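Local atomic coordinates of esterase (Staphylococcus aureus subsp. aureus USA300_TCH1516, PDB entry 3D7R), a protein that is a putative esterase of the alpha/beta-hydrolase fold that probably hydrolyses ester bonds. Residues 116-121 against 309-314; 124-129 against 316-321. One frame throughout, in Å; residues are numbered along the deposited sequence.

Interaction 1: 116-121 against 309-314. With DMS (dimethyl sulfoxide), chain F.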
loop_
_atom_site.group_PDB
_atom_site.type_symbol
_atom_site.label_atom_id
_atom_site.label_comp_id
_atom_site.label_asym_id
_atom_site.label_seq_id
_atom_site.Cartn_x
_atom_site.Cartn_y
_atom_site.Cartn_z
ATOM N N TRP A 116 10.958 -4.026 3.831
ATOM C CA TRP A 116 12.179 -4.326 3.089
ATOM C C TRP A 116 12.227 -5.805 2.747
ATOM O O TRP A 116 12.498 -6.198 1.606
ATOM C CB TRP A 116 13.400 -3.908 3.910
ATOM C CG TRP A 116 13.650 -2.441 3.755
ATOM C CD1 TRP A 116 12.991 -1.407 4.382
ATOM C CD2 TRP A 116 14.589 -1.837 2.867
ATOM N NE1 TRP A 116 13.498 -0.203 3.949
ATOM C CE2 TRP A 116 14.465 -0.439 3.009
ATOM C CE3 TRP A 116 15.530 -2.342 1.974
ATOM C CZ2 TRP A 116 15.258 0.456 2.290
ATOM C CZ3 TRP A 116 16.298 -1.451 1.243
ATOM C CH2 TRP A 116 16.161 -0.068 1.409
ATOM N N ARG A 117 11.905 -6.619 3.742
ATOM C CA ARG A 117 11.978 -8.064 3.588
ATOM C C ARG A 117 10.916 -8.588 2.606
ATOM O O ARG A 117 11.214 -9.435 1.762
ATOM C CB ARG A 117 11.859 -8.705 4.961
ATOM C CG ARG A 117 12.011 -10.178 4.963
ATOM C CD ARG A 117 12.201 -10.640 6.377
ATOM N NE ARG A 117 12.282 -12.075 6.358
ATOM C CZ ARG A 117 12.121 -12.852 7.419
ATOM N NH1 ARG A 117 11.863 -12.304 8.615
ATOM N NH2 ARG A 117 12.210 -14.170 7.262
ATOM N N LEU A 118 9.692 -8.065 2.705
ATOM C CA LEU A 118 8.615 -8.437 1.787
ATOM C C LEU A 118 8.973 -8.109 0.331
ATOM O O LEU A 118 8.765 -8.917 -0.560
ATOM C CB LEU A 118 7.304 -7.724 2.172
ATOM C CG LEU A 118 6.097 -7.856 1.217
ATOM C CD1 LEU A 118 5.703 -9.343 0.971
ATOM C CD2 LEU A 118 4.876 -7.050 1.719
ATOM N N LEU A 119 9.473 -6.896 0.105
ATOM C CA LEU A 119 9.836 -6.450 -1.239
ATOM C C LEU A 119 10.962 -7.293 -1.847
ATOM O O LEU A 119 10.935 -7.638 -3.031
ATOM C CB LEU A 119 10.179 -4.959 -1.218
ATOM C CG LEU A 119 8.952 -4.041 -1.448
ATOM C CD1 LEU A 119 7.800 -4.316 -0.487
ATOM C CD2 LEU A 119 9.370 -2.591 -1.356
ATOM N N ASP A 120 11.950 -7.620 -1.028
ATOM C CA ASP A 120 13.006 -8.537 -1.440
ATOM C C ASP A 120 12.416 -9.857 -1.940
ATOM O O ASP A 120 12.719 -10.282 -3.060
ATOM C CB ASP A 120 13.985 -8.770 -0.287
ATOM C CG ASP A 120 15.257 -9.443 -0.735
ATOM O OD1 ASP A 120 15.789 -9.079 -1.800
ATOM O OD2 ASP A 120 15.736 -10.336 -0.021
ATOM N N LYS A 121 11.537 -10.471 -1.138
ATOM C CA LYS A 121 10.868 -11.718 -1.526
ATOM C C LYS A 121 10.066 -11.601 -2.815
ATOM O O LYS A 121 10.125 -12.500 -3.651
ATOM C CB LYS A 121 9.941 -12.249 -0.419
ATOM C CG LYS A 121 10.640 -12.535 0.918
ATOM C CD LYS A 121 10.203 -13.877 1.485
ATOM C CE LYS A 121 10.637 -14.035 2.938
ATOM N NZ LYS A 121 12.101 -13.965 3.182
ATOM N N LYS A 309 2.519 -18.111 0.820
ATOM C CA LYS A 309 1.439 -18.498 -0.088
ATOM C C LYS A 309 0.898 -17.291 -0.864
ATOM O O LYS A 309 0.658 -17.401 -2.060
ATOM C CB LYS A 309 0.301 -19.201 0.667
ATOM C CG LYS A 309 -0.806 -19.743 -0.232
ATOM C CD LYS A 309 -1.989 -20.323 0.566
ATOM C CE LYS A 309 -3.024 -20.891 -0.408
ATOM N NZ LYS A 309 -4.142 -21.559 0.303
ATOM N N ALA A 310 0.728 -16.145 -0.198
ATOM C CA ALA A 310 0.248 -14.927 -0.873
ATOM C C ALA A 310 1.254 -14.462 -1.917
ATOM O O ALA A 310 0.886 -14.038 -3.001
ATOM C CB ALA A 310 -0.024 -13.812 0.129
ATOM N N ILE A 311 2.526 -14.514 -1.564
ATOM C CA ILE A 311 3.596 -14.129 -2.489
ATOM C C ILE A 311 3.600 -15.034 -3.717
ATOM O O ILE A 311 3.727 -14.536 -4.842
ATOM C CB ILE A 311 4.973 -14.081 -1.786
ATOM C CG1 ILE A 311 5.019 -12.867 -0.849
ATOM C CG2 ILE A 311 6.119 -13.992 -2.807
ATOM C CD1 ILE A 311 6.029 -13.000 0.282
ATOM N N LYS A 312 3.419 -16.345 -3.515
ATOM C CA LYS A 312 3.333 -17.274 -4.649
ATOM C C LYS A 312 2.124 -16.949 -5.531
ATOM O O LYS A 312 2.209 -17.067 -6.754
ATOM C CB LYS A 312 3.270 -18.733 -4.199
ATOM C CG LYS A 312 4.558 -19.264 -3.608
ATOM C CD LYS A 312 4.429 -20.772 -3.253
ATOM C CE LYS A 312 5.435 -21.192 -2.169
ATOM N NZ LYS A 312 6.690 -21.791 -2.729
ATOM N N GLN A 313 1.008 -16.559 -4.917
ATOM C CA GLN A 313 -0.180 -16.154 -5.673
ATOM C C GLN A 313 0.048 -14.883 -6.505
ATOM O O GLN A 313 -0.456 -14.767 -7.634
ATOM C CB GLN A 313 -1.375 -15.974 -4.741
ATOM C CG GLN A 313 -1.914 -17.330 -4.223
ATOM C CD GLN A 313 -2.825 -17.190 -3.035
ATOM O OE1 GLN A 313 -2.699 -16.257 -2.234
ATOM N NE2 GLN A 313 -3.765 -18.121 -2.911
ATOM N N ILE A 314 0.770 -13.920 -5.931
ATOM C CA ILE A 314 1.232 -12.749 -6.690
ATOM C C ILE A 314 2.067 -13.195 -7.894
ATOM O O ILE A 314 1.767 -12.802 -9.025
ATOM C CB ILE A 314 2.020 -11.764 -5.799
ATOM C CG1 ILE A 314 1.082 -11.171 -4.727
ATOM C CG2 ILE A 314 2.659 -10.638 -6.663
ATOM C CD1 ILE A 314 1.758 -10.278 -3.704
HETATM S S DMS F . -6.989 -17.646 -0.539
HETATM O O DMS F . -5.704 -18.695 -1.168
HETATM C C1 DMS F . -8.569 -18.367 -1.050
HETATM C C2 DMS F . -7.076 -17.950 1.235
#
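The amide NE2 of Q313 donates a hydrogen bond to the sulfoxide oxygen of a bound dimethyl sulfoxide, with NE2 2.7 Å from DMS O and an N-H...acceptor angle of 154°. The extended chain of K309, one helical turn earlier, runs past the same oxygen, and its CE comes within 3.5 Å of DMS O. At the other end of the amide, Q313 OE1 is hydrogen-bonded to the hydroxyl of Y292; together the two partners would hold the amide in one orientation. The solvent molecule, probably from the crystallisation liquor, sits on the side of 309-314 turned from 116-121.

Between the helices the contact is purely apolar and centres on I311. Its CD1 lies 3.7 Å from L118 CD1 and 4.0 Å from K121 CB, so one methyl meets residues three positions apart on the facing helix. L118 reaches it because its CG stands anti to the backbone N (chi1 173°), which brings CD1 alongside the isoleucine; the two side chains run past one another, pointing opposite ways. K121 contributes its CB; the rest of the chain, bent at chi2 and chi4, departs from I311 and ends near a second dimethyl sulfoxide.

The helices lie side by side on the central sheet of the hydrolase fold. A310 and I314 pack on F262 of strand 259-264, whereas W116, on another side of its helix, packs against F87 and F89. D120 accepts hydrogen bonds from the backbone N of K73 and of A74.

With only methyl and methylene groups meeting between the helices, the contact depends on shape and burial rather than directional bonds; the amine end of K121 leaves the contact, and the amide of Q313 works on the other side of its own helix.

Interaction 2: 124-129 against 316-321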
loop_
_atom_site.group_PDB
_atom_site.type_symbol
_atom_site.label_atom_id
_atom_site.label_comp_id
_atom_site.label_asym_id
_atom_site.label_seq_id
_atom_site.Cartn_x
_atom_site.Cartn_y
_atom_site.Cartn_z
ATOM N N LEU A 124 12.392 -11.516 -5.822
ATOM C CA LEU A 124 12.934 -12.829 -6.126
ATOM C C LEU A 124 11.883 -13.782 -6.695
ATOM O O LEU A 124 12.218 -14.637 -7.527
ATOM C CB LEU A 124 13.608 -13.434 -4.885
ATOM C CG LEU A 124 15.116 -13.150 -4.729
ATOM C CD1 LEU A 124 15.421 -11.671 -4.554
ATOM C CD2 LEU A 124 15.674 -13.952 -3.548
ATOM N N SER A 125 10.620 -13.635 -6.264
ATOM C CA SER A 125 9.534 -14.493 -6.789
ATOM C C SER A 125 8.980 -14.088 -8.148
ATOM O O SER A 125 8.652 -14.947 -8.974
ATOM C CB SER A 125 8.380 -14.594 -5.782
ATOM O OG SER A 125 8.865 -15.069 -4.541
ATOM N N THR A 126 8.832 -12.788 -8.379
ATOM C CA THR A 126 8.224 -12.302 -9.616
ATOM C C THR A 126 9.254 -12.055 -10.720
ATOM O O THR A 126 8.920 -12.100 -11.915
ATOM C CB THR A 126 7.458 -10.987 -9.387
ATOM O OG1 THR A 126 8.382 -9.973 -8.980
ATOM C CG2 THR A 126 6.380 -11.169 -8.284
ATOM N N LEU A 127 10.496 -11.778 -10.317
ATOM C CA LEU A 127 11.531 -11.297 -11.235
ATOM C C LEU A 127 11.129 -10.036 -11.996
ATOM O O LEU A 127 11.558 -9.830 -13.130
ATOM C CB LEU A 127 11.982 -12.411 -12.198
ATOM C CG LEU A 127 12.519 -13.655 -11.494
ATOM C CD1 LEU A 127 12.947 -14.698 -12.523
ATOM C CD2 LEU A 127 13.685 -13.267 -10.568
ATOM N N TYR A 128 10.304 -9.203 -11.361
ATOM C CA TYR A 128 10.152 -7.803 -11.729
ATOM C C TYR A 128 11.139 -6.974 -10.903
ATOM O O TYR A 128 11.539 -7.392 -9.818
ATOM C CB TYR A 128 8.740 -7.313 -11.391
ATOM C CG TYR A 128 7.639 -7.775 -12.328
ATOM C CD1 TYR A 128 7.527 -9.116 -12.717
ATOM C CD2 TYR A 128 6.693 -6.874 -12.798
ATOM C CE1 TYR A 128 6.497 -9.535 -13.566
ATOM C CE2 TYR A 128 5.657 -7.281 -13.658
ATOM C CZ TYR A 128 5.573 -8.603 -14.034
ATOM O OH TYR A 128 4.561 -9.001 -14.877
ATOM N N GLU A 129 11.528 -5.804 -11.412
ATOM C CA GLU A 129 12.245 -4.841 -10.602
ATOM C C GLU A 129 11.242 -4.098 -9.720
ATOM O O GLU A 129 10.305 -3.459 -10.229
ATOM C CB GLU A 129 12.988 -3.844 -11.483
ATOM C CG GLU A 129 13.667 -2.753 -10.702
ATOM C CD GLU A 129 14.579 -1.922 -11.575
ATOM O OE1 GLU A 129 14.066 -1.010 -12.267
ATOM O OE2 GLU A 129 15.806 -2.176 -11.537
ATOM N N LYS A 316 2.288 -16.155 -9.456
ATOM C CA LYS A 316 1.487 -16.895 -10.429
ATOM C C LYS A 316 0.550 -15.978 -11.227
ATOM O O LYS A 316 0.366 -16.170 -12.427
ATOM C CB LYS A 316 0.692 -18.002 -9.733
ATOM C CG LYS A 316 0.040 -19.031 -10.691
ATOM C CD LYS A 316 -1.376 -18.606 -11.092
ATOM C CE LYS A 316 -1.876 -19.346 -12.348
ATOM N NZ LYS A 316 -2.820 -18.480 -13.141
ATOM N N SER A 317 -0.049 -14.990 -10.578
ATOM C CA SER A 317 -1.021 -14.149 -11.284
ATOM C C SER A 317 -0.391 -12.995 -12.086
ATOM O O SER A 317 -0.960 -12.556 -13.084
ATOM C CB SER A 317 -2.052 -13.594 -10.313
ATOM O OG SER A 317 -1.407 -12.787 -9.356
ATOM N N ILE A 318 0.769 -12.504 -11.656
ATOM C CA ILE A 318 1.329 -11.283 -12.246
ATOM C C ILE A 318 1.647 -11.415 -13.742
ATOM O O ILE A 318 1.609 -10.429 -14.476
ATOM C CB ILE A 318 2.537 -10.731 -11.442
ATOM C CG1 ILE A 318 2.754 -9.240 -11.773
ATOM C CG2 ILE A 318 3.803 -11.609 -11.656
ATOM C CD1 ILE A 318 3.652 -8.504 -10.771
ATOM N N ASP A 319 1.935 -12.620 -14.206
ATOM C CA ASP A 319 2.164 -12.766 -15.648
ATOM C C ASP A 319 0.966 -13.256 -16.497
ATOM O O ASP A 319 1.133 -13.494 -17.696
ATOM C CB ASP A 319 3.466 -13.521 -15.960
ATOM C CG ASP A 319 4.724 -12.685 -15.664
ATOM O OD1 ASP A 319 4.811 -11.478 -16.049
ATOM O OD2 ASP A 319 5.640 -13.258 -15.036
ATOM N N GLU A 320 -0.225 -13.366 -15.893
ATOM C CA GLU A 320 -1.477 -13.626 -16.641
ATOM C C GLU A 320 -1.647 -12.624 -17.785
ATOM O O GLU A 320 -1.406 -11.431 -17.608
ATOM C CB GLU A 320 -2.726 -13.468 -15.745
ATOM C CG GLU A 320 -2.945 -14.460 -14.600
ATOM C CD GLU A 320 -4.163 -14.099 -13.707
ATOM O OE1 GLU A 320 -4.402 -14.825 -12.711
ATOM O OE2 GLU A 320 -4.889 -13.109 -13.991
ATOM N N ASP A 321 -2.100 -13.101 -18.943
ATOM C CA ASP A 321 -2.406 -12.226 -20.081
ATOM C C ASP A 321 -3.594 -11.336 -19.756
ATOM O O ASP A 321 -4.644 -11.828 -19.344
ATOM C CB ASP A 321 -2.726 -13.046 -21.341
ATOM C CG ASP A 321 -1.545 -13.891 -21.816
ATOM O OD1 ASP A 321 -1.776 -15.041 -22.262
ATOM O OD2 ASP A 321 -0.390 -13.414 -21.754
#
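An ST turn closes helix 113-126 and leads into strand 129-133 of the alpha/beta-hydrolase sheet, and beside it Y128 and T126 meet I318 and D319 near the C-terminal end of helix 305-318. In the turn, T126 OG1 accepts a hydrogen bond from the backbone N of Y128 at 3.2 Å along a nearly straight line (169°), while the same hydroxyl is hydrogen-bonded to I122 O. L127 between them, at positive phi, breaks the helical run.

Y128 and I318 reach toward each other between the two helices. The isoleucine lays CD1 over one face of the ring in a CH-pi contact, 3.8 Å from the ring centroid and close to the ring normal. Its CG1 stands anti to the backbone N (chi1 -160°) and carries CD1 out over the phenol, with CG1 itself 3.7 Å from Y128 CZ. The CG2 branch touches both neighbours, 3.9 Å from Y128 CE1 and a loose 4.3 Å from T126 CG2. I99 and V167 of neighbouring strands touch both Y128 and I318, which places the pair against the sheet. I318 O is hydrogen-bonded to K195 NZ.

D319 is exposed, yet its carboxylate swings back to the edge of the ring, its plane tilted from that of the phenol. Y128 OH donates to D319 OD1 at 2.8 Å, approaching from 43° above the carboxylate plane.

Overall arrangement
Both interactions join helix 113-126 to helix 305-318, which run alongside each other on the sheet, and their centres are about 11 Å apart. Interaction 1 belongs to the middle of the helices, with its centre about 13 Å from the centre of the chain; interaction 2 lies near their C-terminal ends, at about 18 Å. The chemistry changes accordingly: aliphatic groups alone meet at 116-121 and 309-314, while an aromatic face and a carboxylate acceptor enter at 124-129 and 316-321. The two patches are continuous, since I311 CG2 lies 3.4 Å from S125 OG and I314 CG2 4.1 Å from T126 CG2. Both are largely buried, with an exposed aspartate at the outer one.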